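Local coordinates for sporozoite-specific SAG protein (Toxoplasma gondii, PDB 2WNK) that serves as a SAG2-related surface antigen of the sporozoite stage, built from two SRS domains and probably exposed to the host on the parasite surface, at residues T154-G159 and N163-A168; D61-A66 and A88-E93; E33-A38 and L68-G73; V24-P29 and V123-K128. All coordinates share one frame; numbering follows the deposited sequence.

Three of the four contacts are buried and join facing sheets of the SRS domains; contact 2 is only partly buried and ties two loops together. Contacts 3 and 4 lie in one core, their centres about 11 Å apart, and the ring of Phe-26 in contact 4 touches Ile-35 and Leu-68 of contact 3. Contact 2 sits at the C-terminal end of strand 121-127, where Pro-90 packs on Val-127. Contact 1 belongs to the second domain, about 26 Å from contact 4 between centres. Contacts 1 and 4 set a phenylalanine ring against aliphatic side chains, contact 1 adding a disulfide sulfur; contact 3 brings a glutamine amide beside aliphatic branches, and contact 2 adds a weak backbone hydrogen bond.

Contact 1: T154-G159 and N163-A168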
loop_
_atom_site.group_PDB
_atom_site.type_symbol
_atom_site.label_atom_id
_atom_site.label_comp_id
_atom_site.label_asym_id
_atom_site.label_seq_id
_atom_site.Cartn_x
_atom_site.Cartn_y
_atom_site.Cartn_z
ATOM N N THR A 154 7.766 -13.438 12.042
ATOM C CA THR A 154 6.398 -13.558 11.539
ATOM C C THR A 154 5.955 -12.139 11.199
ATOM O O THR A 154 6.430 -11.161 11.757
ATOM C CB THR A 154 5.423 -14.229 12.577
ATOM O OG1 THR A 154 4.196 -14.598 11.930
ATOM C CG2 THR A 154 5.131 -13.322 13.769
ATOM N N SER A 155 5.074 -12.043 10.214
ATOM C CA SER A 155 4.706 -10.732 9.583
ATOM C C SER A 155 3.184 -10.563 9.619
ATOM O O SER A 155 2.436 -11.553 9.464
ATOM C CB SER A 155 5.349 -10.580 8.208
ATOM O OG SER A 155 6.785 -10.567 8.424
ATOM N N PHE A 156 2.715 -9.319 9.562
ATOM C CA PHE A 156 1.402 -9.010 9.118
ATOM C C PHE A 156 1.283 -7.630 8.558
ATOM O O PHE A 156 2.259 -6.871 8.588
ATOM C CB PHE A 156 0.542 -9.041 10.418
ATOM C CG PHE A 156 1.025 -8.078 11.520
ATOM C CD1 PHE A 156 0.419 -6.813 11.595
ATOM C CD2 PHE A 156 2.022 -8.410 12.441
ATOM C CE1 PHE A 156 0.813 -5.902 12.573
ATOM C CE2 PHE A 156 2.464 -7.494 13.433
ATOM C CZ PHE A 156 1.851 -6.229 13.494
ATOM N N VAL A 157 0.101 -7.338 8.024
ATOM C CA VAL A 157 -0.177 -6.024 7.404
ATOM C C VAL A 157 -1.324 -5.322 8.120
ATOM O O VAL A 157 -2.399 -5.905 8.268
ATOM C CB VAL A 157 -0.521 -6.188 5.931
ATOM C CG1 VAL A 157 -0.945 -4.812 5.286
ATOM C CG2 VAL A 157 0.623 -6.855 5.199
ATOM N N CYS A 158 -1.124 -4.063 8.507
ATOM C CA CYS A 158 -2.236 -3.228 8.964
ATOM C C CYS A 158 -2.912 -2.726 7.687
ATOM O O CYS A 158 -2.349 -1.871 6.996
ATOM C CB CYS A 158 -1.723 -2.062 9.857
ATOM S SG CYS A 158 -1.124 -2.520 11.514
ATOM N N GLY A 159 -4.079 -3.272 7.364
ATOM C CA GLY A 159 -4.671 -3.057 6.055
ATOM C C GLY A 159 -5.959 -2.252 6.076
ATOM O O GLY A 159 -6.528 -1.943 7.133
ATOM N N ASN A 163 -4.889 1.688 9.339
ATOM C CA ASN A 163 -3.526 1.936 8.849
ATOM C C ASN A 163 -2.518 2.449 9.888
ATOM O O ASN A 163 -1.375 2.681 9.545
ATOM C CB ASN A 163 -3.560 2.899 7.676
ATOM C CG ASN A 163 -4.563 3.992 7.867
ATOM O OD1 ASN A 163 -4.635 4.602 8.931
ATOM N ND2 ASN A 163 -5.394 4.225 6.837
ATOM N N VAL A 164 -2.958 2.640 11.127
ATOM C CA VAL A 164 -2.115 3.097 12.241
ATOM C C VAL A 164 -1.724 1.901 13.122
ATOM O O VAL A 164 -2.590 1.161 13.551
ATOM C CB VAL A 164 -2.905 4.092 13.128
ATOM C CG1 VAL A 164 -2.069 4.574 14.329
ATOM C CG2 VAL A 164 -3.369 5.293 12.296
ATOM N N ILE A 165 -0.441 1.711 13.409
ATOM C CA ILE A 165 -0.007 0.659 14.381
ATOM C C ILE A 165 0.029 1.284 15.779
ATOM O O ILE A 165 0.623 2.343 15.985
ATOM C CB ILE A 165 1.217 -0.111 13.965
ATOM C CG1 ILE A 165 1.295 -1.372 14.826
ATOM C CG2 ILE A 165 2.437 0.758 14.009
ATOM C CD1 ILE A 165 2.013 -2.526 14.171
ATOM N N LYS A 166 -0.544 0.586 16.764
ATOM C CA LYS A 166 -0.210 0.696 18.141
ATOM C C LYS A 166 0.362 -0.529 18.808
ATOM O O LYS A 166 -0.115 -1.618 18.529
ATOM C CB LYS A 166 -1.557 0.961 18.850
ATOM C CG LYS A 166 -2.395 2.176 18.323
ATOM C CD LYS A 166 -1.555 3.444 18.340
ATOM C CE LYS A 166 -2.528 4.586 18.073
ATOM N NZ LYS A 166 -1.961 5.899 18.403
ATOM N N PRO A 167 1.362 -0.351 19.684
ATOM C CA PRO A 167 2.028 0.932 19.927
ATOM C C PRO A 167 2.748 1.525 18.730
ATOM O O PRO A 167 3.268 0.801 17.905
ATOM C CB PRO A 167 3.099 0.578 20.961
ATOM C CG PRO A 167 2.524 -0.611 21.702
ATOM C CD PRO A 167 1.936 -1.415 20.532
ATOM N N ALA A 168 2.800 2.862 18.670
ATOM C CA ALA A 168 3.438 3.510 17.529
ATOM C C ALA A 168 4.943 3.343 17.610
ATOM O O ALA A 168 5.600 3.243 16.579
ATOM C CB ALA A 168 3.066 5.020 17.465
#
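The Phe-156 ring presents its edge to Ile-165: the methyl CD1 lies near the ring plane, 3.8 Å from Phe-156 CZ and 3.9 Å from Phe-156 CE1. The two side chains cross at about a right angle, and the methyl meets the rim of the ring farthest from CB. Phe-156 places CG between its backbone N and carbonyl carbon (chi1 57°), which swings the ring toward Ile-165 although CB itself does not point there. Leu-143, Leu-145, Ile-203 and Cys-221 also touch this ring. The same CD1 reaches sulfur as well, with Cys-158 SG 4.1 Å from Ile-165 CD1; Cys-158 SG also stands 4.2 Å from Ile-165 CB. Ile-165 thus packs against both a ring edge and a disulfide, for Cys-158 is bonded to Cys-221 of the sheet that holds strand 164-166. At the turn, Cys-158 O accepts a hydrogen bond from Lys-19 NZ, a residue of the first SRS range, and Asn-163 touches that lysine too. Asn-163 and Val-164 form a classic beta bulge opposite Glu-222. Strands 152-158 and 164-166 belong to different sheets, and their short segments run at 127° with axes 8.3 Å apart. A five-residue link, 159-163, carries the chain across, a beta arch at the end of the disulfide-pinned beta sandwich of an SRS domain.

Contact 2: D61-A66 and A88-E93; sequences DVLKSA and ALPEAE
Ser-65 O takes a weak hydrogen bond from Ala-88 N, 3.4 Å away and with an angle of 153° at the hydrogen. It links the backbones of 61-66 and 88-93. The hydroxyl of the same serine turns to this side as well: chi1 of 40° tucks OG back over the main chain, and Ser-65 OG comes to 3.3 Å from Ala-88 N. Carbonyl and hydroxyl of one residue therefore both lie near a single amide, while a further backbone hydrogen bond joins Ser-65 to Asp-87, the residue before Ala-88. Two residues along each loop the chemistry becomes apolar. Leu-63 and Pro-90 lie side by side and point the same way, and the leucine touches the pyrrolidine ring with one branch: Leu-63 CD2 is 3.9 Å from Pro-90 CG and 4.1 Å from Pro-90 CD. The leucine is buried and the proline partly so, whereas Ala-88 is exposed; the contact thus grades from a solvent-facing polar end to a greasy inner one. Leu-63 also touches Thr-94 of strand 94-101, and the exposed Glu-91 makes a weak hydrogen bond to Gln-132. The 61-66 loop leads into strand 66-72, and the 88-93 loop crosses from strand 80-86 to strand 94-101. Both are closed over the end of strand 121-127, where Val-127 touches Leu-63, Leu-89 and Pro-90.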
loop_
_atom_site.group_PDB
_atom_site.type_symbol
_atom_site.label_atom_id
_atom_site.label_comp_id
_atom_site.label_asym_id
_atom_site.label_seq_id
_atom_site.Cartn_x
_atom_site.Cartn_y
_atom_site.Cartn_z
ATOM N N ASP A 61 -6.099 -6.401 -17.447
ATOM C CA ASP A 61 -5.073 -7.357 -17.882
ATOM C C ASP A 61 -3.691 -7.005 -17.352
ATOM O O ASP A 61 -2.725 -7.778 -17.551
ATOM C CB ASP A 61 -5.009 -7.372 -19.402
ATOM C CG ASP A 61 -6.205 -8.025 -20.014
ATOM O OD1 ASP A 61 -6.793 -8.903 -19.344
ATOM O OD2 ASP A 61 -6.546 -7.672 -21.162
ATOM N N VAL A 62 -3.565 -5.820 -16.755
ATOM C CA VAL A 62 -2.303 -5.432 -16.098
ATOM C C VAL A 62 -2.441 -5.330 -14.589
ATOM O O VAL A 62 -1.574 -5.763 -13.833
ATOM C CB VAL A 62 -1.764 -4.115 -16.670
ATOM C CG1 VAL A 62 -0.476 -3.735 -15.986
ATOM C CG2 VAL A 62 -1.527 -4.292 -18.127
ATOM N N LEU A 63 -3.558 -4.760 -14.147
ATOM C CA LEU A 63 -3.907 -4.725 -12.738
ATOM C C LEU A 63 -5.332 -5.261 -12.626
ATOM O O LEU A 63 -6.292 -4.588 -13.007
ATOM C CB LEU A 63 -3.828 -3.288 -12.204
ATOM C CG LEU A 63 -2.452 -2.625 -12.201
ATOM C CD1 LEU A 63 -2.627 -1.141 -11.867
ATOM C CD2 LEU A 63 -1.524 -3.295 -11.193
ATOM N N LYS A 64 -5.452 -6.475 -12.109
ATOM C CA LYS A 64 -6.695 -7.239 -12.170
ATOM C C LYS A 64 -7.854 -6.656 -11.358
ATOM O O LYS A 64 -9.018 -6.936 -11.666
ATOM C CB LYS A 64 -6.450 -8.679 -11.716
ATOM C CG LYS A 64 -5.340 -9.418 -12.442
ATOM C CD LYS A 64 -5.760 -9.859 -13.842
ATOM C CE LYS A 64 -4.851 -10.982 -14.357
ATOM N NZ LYS A 64 -3.385 -10.680 -14.200
ATOM N N SER A 65 -7.559 -5.902 -10.304
ATOM C CA SER A 65 -8.624 -5.286 -9.520
ATOM C C SER A 65 -8.314 -3.811 -9.272
ATOM O O SER A 65 -7.846 -3.426 -8.217
ATOM C CB SER A 65 -8.895 -6.044 -8.203
ATOM O OG SER A 65 -7.698 -6.478 -7.592
ATOM N N ALA A 66 -8.538 -3.002 -10.295
ATOM C CA ALA A 66 -8.219 -1.593 -10.244
ATOM C C ALA A 66 -9.254 -0.874 -11.097
ATOM O O ALA A 66 -9.950 -1.502 -11.893
ATOM C CB ALA A 66 -6.844 -1.362 -10.797
ATOM N N ALA A 88 -6.605 -4.457 -5.182
ATOM C CA ALA A 88 -5.705 -5.518 -4.733
ATOM C C ALA A 88 -4.375 -5.329 -5.434
ATOM O O ALA A 88 -4.354 -4.985 -6.623
ATOM C CB ALA A 88 -6.288 -6.906 -5.044
ATOM N N LEU A 89 -3.265 -5.483 -4.707
ATOM C CA LEU A 89 -1.937 -5.312 -5.320
ATOM C C LEU A 89 -1.568 -6.532 -6.157
ATOM O O LEU A 89 -1.952 -7.652 -5.838
ATOM C CB LEU A 89 -0.843 -5.021 -4.280
ATOM C CG LEU A 89 -0.981 -3.752 -3.429
ATOM C CD1 LEU A 89 0.148 -3.618 -2.435
ATOM C CD2 LEU A 89 -0.969 -2.564 -4.355
ATOM N N PRO A 90 -0.848 -6.305 -7.246
ATOM C CA PRO A 90 -0.482 -7.403 -8.130
ATOM C C PRO A 90 0.552 -8.310 -7.460
ATOM O O PRO A 90 1.204 -7.903 -6.502
ATOM C CB PRO A 90 0.132 -6.687 -9.337
ATOM C CG PRO A 90 0.655 -5.407 -8.790
ATOM C CD PRO A 90 -0.298 -5.009 -7.689
ATOM N N GLU A 91 0.756 -9.510 -7.982
ATOM C CA GLU A 91 1.737 -10.371 -7.321
ATOM C C GLU A 91 3.163 -9.911 -7.558
ATOM O O GLU A 91 4.045 -10.189 -6.742
ATOM C CB GLU A 91 1.589 -11.848 -7.670
ATOM C CG GLU A 91 1.986 -12.744 -6.458
ATOM C CD GLU A 91 1.435 -12.208 -5.113
ATOM O OE1 GLU A 91 2.215 -11.671 -4.282
ATOM O OE2 GLU A 91 0.210 -12.300 -4.886
ATOM N N ALA A 92 3.390 -9.233 -8.686
ATOM C CA ALA A 92 4.685 -8.659 -8.977
ATOM C C ALA A 92 4.545 -7.154 -9.188
ATOM O O ALA A 92 3.571 -6.699 -9.763
ATOM C CB ALA A 92 5.275 -9.292 -10.224
ATOM N N GLU A 93 5.544 -6.408 -8.736
ATOM C CA GLU A 93 5.614 -4.964 -8.952
ATOM C C GLU A 93 5.544 -4.653 -10.438
ATOM O O GLU A 93 6.224 -5.309 -11.257
ATOM C CB GLU A 93 6.940 -4.459 -8.388
ATOM C CG GLU A 93 7.400 -3.128 -8.878
ATOM C CD GLU A 93 8.505 -2.548 -8.026
ATOM O OE1 GLU A 93 8.458 -2.723 -6.795
ATOM O OE2 GLU A 93 9.433 -1.917 -8.578
#

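Contact 3: E33-A38 and L68-G73; sequences EEIKPA and LAQAEG
Ile-35 and Leu-68 point their methyl ends at each other across the core of a beta sandwich, the fold of the SRS domain. Strand 34-36 is an edge strand of one sheet and strand 66-72 an edge strand of the other, so the pair joins two sheet edges. Their backbones stay well apart, with Ile-35 CA 9.5 Å from Gln-70 CA, and the side chains span the interval. Ile-35 has CG1 anti to its backbone N (chi1 -165°) and a second torsion of 176°, which stretches the chain inward from its strand. Leu-68 comes from the opposing sheet in nearly the reverse direction, and only its CD2 branch turns to the isoleucine. Gln-70, two residues further on and on the same side of its strand, is fully extended up to CD and runs roughly antiparallel to Ile-35. It passes beside the isoleucine, so that the amide end lies next to the CG2 branch while CD1 is left to the leucine. One aliphatic side chain thereby meets an apolar neighbour with CD1 and a polar one with CG2, the leucine lying deeper and the glutamine nearer solvent. Phe-98 touches both Ile-35 and Leu-68, and Phe-82 touches both Ile-35 and Gln-70, continuing the packing inward. Just before the isoleucine, Glu-33 and Glu-34 make a classic beta bulge opposite Gln-101. The methyls Ile-35 CD1 and Leu-68 CD2 are 4.3 Å apart, and Ile-35 CG2 is 4.4 Å from Gln-70 NE2.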
loop_
_atom_site.group_PDB
_atom_site.type_symbol
_atom_site.label_atom_id
_atom_site.label_comp_id
_atom_site.label_asym_id
_atom_site.label_seq_id
_atom_site.Cartn_x
_atom_site.Cartn_y
_atom_site.Cartn_z
ATOM N N GLU A 33 -5.149 18.695 -22.029
ATOM C CA GLU A 33 -6.474 18.252 -21.529
ATOM C C GLU A 33 -6.480 16.755 -21.280
ATOM O O GLU A 33 -7.086 16.295 -20.312
ATOM C CB GLU A 33 -7.570 18.769 -22.478
ATOM C CG GLU A 33 -8.892 18.142 -22.289
ATOM C CD GLU A 33 -9.632 18.129 -23.580
ATOM O OE1 GLU A 33 -9.150 17.441 -24.500
ATOM O OE2 GLU A 33 -10.684 18.824 -23.668
ATOM N N GLU A 34 -6.011 15.943 -22.227
ATOM C CA GLU A 34 -6.831 14.957 -22.926
ATOM C C GLU A 34 -5.903 13.780 -22.499
ATOM O O GLU A 34 -4.685 13.811 -22.781
ATOM C CB GLU A 34 -6.835 14.990 -24.449
ATOM C CG GLU A 34 -7.386 13.640 -24.990
ATOM C CD GLU A 34 -7.493 13.571 -26.496
ATOM O OE1 GLU A 34 -8.379 14.251 -27.031
ATOM O OE2 GLU A 34 -6.686 12.858 -27.124
ATOM N N ILE A 35 -6.411 12.780 -21.778
ATOM C CA ILE A 35 -5.550 11.639 -21.391
ATOM C C ILE A 35 -5.415 10.607 -22.519
ATOM O O ILE A 35 -6.341 10.416 -23.341
ATOM C CB ILE A 35 -6.073 10.906 -20.111
ATOM C CG1 ILE A 35 -4.989 9.984 -19.511
ATOM C CG2 ILE A 35 -7.291 10.111 -20.445
ATOM C CD1 ILE A 35 -5.439 9.309 -18.160
ATOM N N LYS A 36 -4.254 9.954 -22.557
ATOM C CA LYS A 36 -3.997 8.831 -23.454
ATOM C C LYS A 36 -3.541 7.660 -22.611
ATOM O O LYS A 36 -2.729 7.851 -21.716
ATOM C CB LYS A 36 -2.870 9.172 -24.418
ATOM C CG LYS A 36 -2.586 8.021 -25.368
ATOM C CD LYS A 36 -2.211 8.547 -26.710
ATOM C CE LYS A 36 -2.592 7.552 -27.804
ATOM N NZ LYS A 36 -1.493 6.577 -27.921
ATOM N N PRO A 37 -4.083 6.453 -22.844
ATOM C CA PRO A 37 -5.067 6.071 -23.864
ATOM C C PRO A 37 -6.382 6.804 -23.661
ATOM O O PRO A 37 -6.739 7.158 -22.525
ATOM C CB PRO A 37 -5.315 4.577 -23.581
ATOM C CG PRO A 37 -4.112 4.124 -22.784
ATOM C CD PRO A 37 -3.772 5.327 -21.937
ATOM N N ALA A 38 -7.111 6.974 -24.762
ATOM C CA ALA A 38 -8.432 7.615 -24.735
ATOM C C ALA A 38 -9.286 7.074 -23.591
ATOM O O ALA A 38 -9.410 5.851 -23.422
ATOM C CB ALA A 38 -9.137 7.412 -26.096
ATOM N N LEU A 68 -9.957 3.281 -13.030
ATOM C CA LEU A 68 -9.628 4.675 -13.267
ATOM C C LEU A 68 -10.935 5.437 -13.473
ATOM O O LEU A 68 -11.747 5.043 -14.321
ATOM C CB LEU A 68 -8.808 4.827 -14.560
ATOM C CG LEU A 68 -8.150 6.169 -14.882
ATOM C CD1 LEU A 68 -6.999 6.549 -13.908
ATOM C CD2 LEU A 68 -7.635 6.098 -16.314
ATOM N N ALA A 69 -11.099 6.529 -12.729
ATOM C CA ALA A 69 -12.234 7.459 -12.910
ATOM C C ALA A 69 -11.733 8.774 -13.479
ATOM O O ALA A 69 -10.572 9.130 -13.307
ATOM C CB ALA A 69 -12.951 7.699 -11.589
ATOM N N GLN A 70 -12.625 9.490 -14.163
ATOM C CA GLN A 70 -12.307 10.772 -14.774
ATOM C C GLN A 70 -13.352 11.782 -14.347
ATOM O O GLN A 70 -14.531 11.451 -14.275
ATOM C CB GLN A 70 -12.373 10.647 -16.291
ATOM C CG GLN A 70 -12.063 11.938 -17.030
ATOM C CD GLN A 70 -12.306 11.841 -18.547
ATOM O OE1 GLN A 70 -13.444 11.910 -19.010
ATOM N NE2 GLN A 70 -11.239 11.719 -19.315
ATOM N N ALA A 71 -12.922 13.012 -14.077
ATOM C CA ALA A 71 -13.857 14.101 -13.823
ATOM C C ALA A 71 -13.286 15.445 -14.298
ATOM O O ALA A 71 -12.081 15.594 -14.406
ATOM C CB ALA A 71 -14.188 14.145 -12.363
ATOM N N GLU A 72 -14.146 16.435 -14.572
ATOM C CA GLU A 72 -13.656 17.747 -15.035
ATOM C C GLU A 72 -12.728 18.385 -14.017
ATOM O O GLU A 72 -12.949 18.249 -12.816
ATOM C CB GLU A 72 -14.818 18.700 -15.289
ATOM C CG GLU A 72 -15.842 18.117 -16.216
ATOM C CD GLU A 72 -16.910 19.137 -16.582
ATOM O OE1 GLU A 72 -17.108 20.092 -15.795
ATOM O OE2 GLU A 72 -17.538 18.999 -17.659
ATOM N N GLY A 73 -11.664 19.026 -14.481
ATOM C CA GLY A 73 -10.867 19.856 -13.594
ATOM C C GLY A 73 -11.767 21.040 -13.305
ATOM O O GLY A 73 -12.946 21.044 -13.721
#

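Contact 4: V24-P29 and V123-K128; sequences VRFNCP and VHILVK
Phe-26 leaves its strand with CB directed at Val-123 and Ile-125 of the facing strand, and chi1 of 65° keeps CG close to both backbone neighbours of CA. From there the ring spreads beneath the valine. Val-123 CG1 stands over the ring centre, 4.0 Å from the centroid of Phe-26 and 5° off the normal, a CH-pi contact with one face. The second methyl keeps to one flank, with Phe-26 CD1 3.9 Å and Phe-26 CE1 4.1 Å from Val-123 CG2. On the other flank Phe-26 CE2 is 4.1 Å from Ile-125 CD1, whose side chain crosses that of the phenylalanine at about a right angle. At the tip, CZ packs on Ile-35 CD1 of strand 34-36. Ile-125 CD1 serves a second partner: Val-24 and Ile-125 meet tip to tip, with Val-24 CG1 4.2 Å from Ile-125 CD1. All four residues are buried. The short segments run almost antiparallel, at 172°, with axes 9.8 Å apart, the spacing of two packed sheets. Strand 22-28 is hydrogen-bonded to strand 80-86, and strand 121-127 lies between strands 12-17 and 94-101. Phe-82 and Phe-98, one from each sheet, also meet the Phe-26 ring, and the Cys-28–Cys-100 disulfide ties strand 22-28 to strand 94-101 of the facing sheet.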
loop_
_atom_site.group_PDB
_atom_site.type_symbol
_atom_site.label_atom_id
_atom_site.label_comp_id
_atom_site.label_asym_id
_atom_site.label_seq_id
_atom_site.Cartn_x
_atom_site.Cartn_y
_atom_site.Cartn_z
ATOM N N VAL A 24 -4.452 6.957 -6.390
ATOM C CA VAL A 24 -3.616 7.953 -6.990
ATOM C C VAL A 24 -4.498 8.969 -7.672
ATOM O O VAL A 24 -5.373 8.618 -8.437
ATOM C CB VAL A 24 -2.644 7.332 -8.035
ATOM C CG1 VAL A 24 -1.798 8.420 -8.665
ATOM C CG2 VAL A 24 -1.780 6.282 -7.353
ATOM N N ARG A 25 -4.260 10.231 -7.378
ATOM C CA ARG A 25 -4.990 11.315 -8.036
ATOM C C ARG A 25 -3.996 12.120 -8.829
ATOM O O ARG A 25 -2.934 12.499 -8.320
ATOM C CB ARG A 25 -5.716 12.204 -7.012
ATOM C CG ARG A 25 -6.849 11.518 -6.314
ATOM C CD ARG A 25 -7.488 12.426 -5.236
ATOM N NE ARG A 25 -8.368 11.642 -4.366
ATOM C CZ ARG A 25 -9.561 11.205 -4.741
ATOM N NH1 ARG A 25 -10.013 11.490 -5.963
ATOM N NH2 ARG A 25 -10.288 10.476 -3.909
ATOM N N PHE A 26 -4.304 12.340 -10.098
ATOM C CA PHE A 26 -3.482 13.217 -10.901
ATOM C C PHE A 26 -4.333 14.033 -11.854
ATOM O O PHE A 26 -5.500 13.740 -12.067
ATOM C CB PHE A 26 -2.413 12.427 -11.666
ATOM C CG PHE A 26 -2.964 11.474 -12.690
ATOM C CD1 PHE A 26 -3.129 11.877 -14.008
ATOM C CD2 PHE A 26 -3.231 10.152 -12.351
ATOM C CE1 PHE A 26 -3.591 10.993 -14.986
ATOM C CE2 PHE A 26 -3.711 9.251 -13.325
ATOM C CZ PHE A 26 -3.889 9.687 -14.653
ATOM N N ASN A 27 -3.727 15.072 -12.409
ATOM C CA ASN A 27 -4.441 15.998 -13.248
ATOM C C ASN A 27 -3.714 16.197 -14.583
ATOM O O ASN A 27 -2.487 16.332 -14.623
ATOM C CB ASN A 27 -4.603 17.328 -12.509
ATOM C CG ASN A 27 -4.993 18.465 -13.421
ATOM O OD1 ASN A 27 -4.136 19.236 -13.876
ATOM N ND2 ASN A 27 -6.290 18.578 -13.698
ATOM N N CYS A 28 -4.499 16.194 -15.647
ATOM C CA CYS A 28 -4.045 16.685 -16.968
ATOM C C CYS A 28 -4.551 18.123 -17.097
ATOM O O CYS A 28 -5.763 18.337 -17.188
ATOM C CB CYS A 28 -4.623 15.832 -18.102
ATOM S SG CYS A 28 -3.891 14.109 -18.214
ATOM N N PRO A 29 -3.630 19.087 -17.076
ATOM C CA PRO A 29 -4.019 20.475 -17.001
ATOM C C PRO A 29 -4.585 20.921 -18.280
ATOM O O PRO A 29 -4.560 20.301 -19.278
ATOM C CB PRO A 29 -2.716 21.194 -16.716
ATOM C CG PRO A 29 -1.726 20.447 -17.295
ATOM C CD PRO A 29 -2.174 19.004 -17.048
ATOM N N VAL A 123 2.702 10.427 -17.100
ATOM C CA VAL A 123 2.334 10.021 -15.748
ATOM C C VAL A 123 2.736 8.578 -15.590
ATOM O O VAL A 123 2.298 7.729 -16.382
ATOM C CB VAL A 123 0.831 10.095 -15.561
ATOM C CG1 VAL A 123 0.442 9.518 -14.168
ATOM C CG2 VAL A 123 0.384 11.539 -15.663
ATOM N N HIS A 124 3.625 8.314 -14.637
ATOM C CA HIS A 124 4.118 6.970 -14.400
ATOM C C HIS A 124 3.611 6.546 -13.019
ATOM O O HIS A 124 3.904 7.231 -12.023
ATOM C CB HIS A 124 5.623 6.968 -14.391
ATOM C CG HIS A 124 6.207 5.660 -13.964
ATOM N ND1 HIS A 124 7.290 5.576 -13.120
ATOM C CD2 HIS A 124 5.824 4.385 -14.216
ATOM C CE1 HIS A 124 7.572 4.304 -12.892
ATOM N NE2 HIS A 124 6.699 3.561 -13.547
ATOM N N ILE A 125 2.866 5.448 -12.967
ATOM C CA ILE A 125 2.399 4.934 -11.681
ATOM C C ILE A 125 3.070 3.589 -11.445
ATOM O O ILE A 125 2.874 2.646 -12.232
ATOM C CB ILE A 125 0.877 4.800 -11.607
ATOM C CG1 ILE A 125 0.205 6.167 -11.865
ATOM C CG2 ILE A 125 0.503 4.214 -10.237
ATOM C CD1 ILE A 125 -1.317 6.104 -12.123
ATOM N N LEU A 126 3.890 3.539 -10.398
ATOM C CA LEU A 126 4.556 2.307 -9.961
ATOM C C LEU A 126 3.679 1.605 -8.916
ATOM O O LEU A 126 3.345 2.187 -7.892
ATOM C CB LEU A 126 5.921 2.625 -9.358
ATOM C CG LEU A 126 6.660 1.342 -8.929
ATOM C CD1 LEU A 126 6.938 0.461 -10.115
ATOM C CD2 LEU A 126 7.933 1.604 -8.124
ATOM N N VAL A 127 3.291 0.368 -9.185
ATOM C CA VAL A 127 2.438 -0.357 -8.260
ATOM C C VAL A 127 3.272 -1.474 -7.607
ATOM O O VAL A 127 3.833 -2.337 -8.290
ATOM C CB VAL A 127 1.213 -0.928 -8.976
ATOM C CG1 VAL A 127 0.314 -1.648 -7.990
ATOM C CG2 VAL A 127 0.427 0.201 -9.680
ATOM N N LYS A 128 3.380 -1.434 -6.286
ATOM C CA LYS A 128 4.235 -2.396 -5.572
ATOM C C LYS A 128 3.562 -3.760 -5.483
ATOM O O LYS A 128 2.329 -3.852 -5.614
ATOM C CB LYS A 128 4.531 -1.888 -4.158
ATOM C CG LYS A 128 5.291 -0.561 -4.114
ATOM C CD LYS A 128 6.785 -0.820 -4.148
ATOM C CE LYS A 128 7.618 0.452 -4.222
ATOM N NZ LYS A 128 7.803 1.055 -2.870
#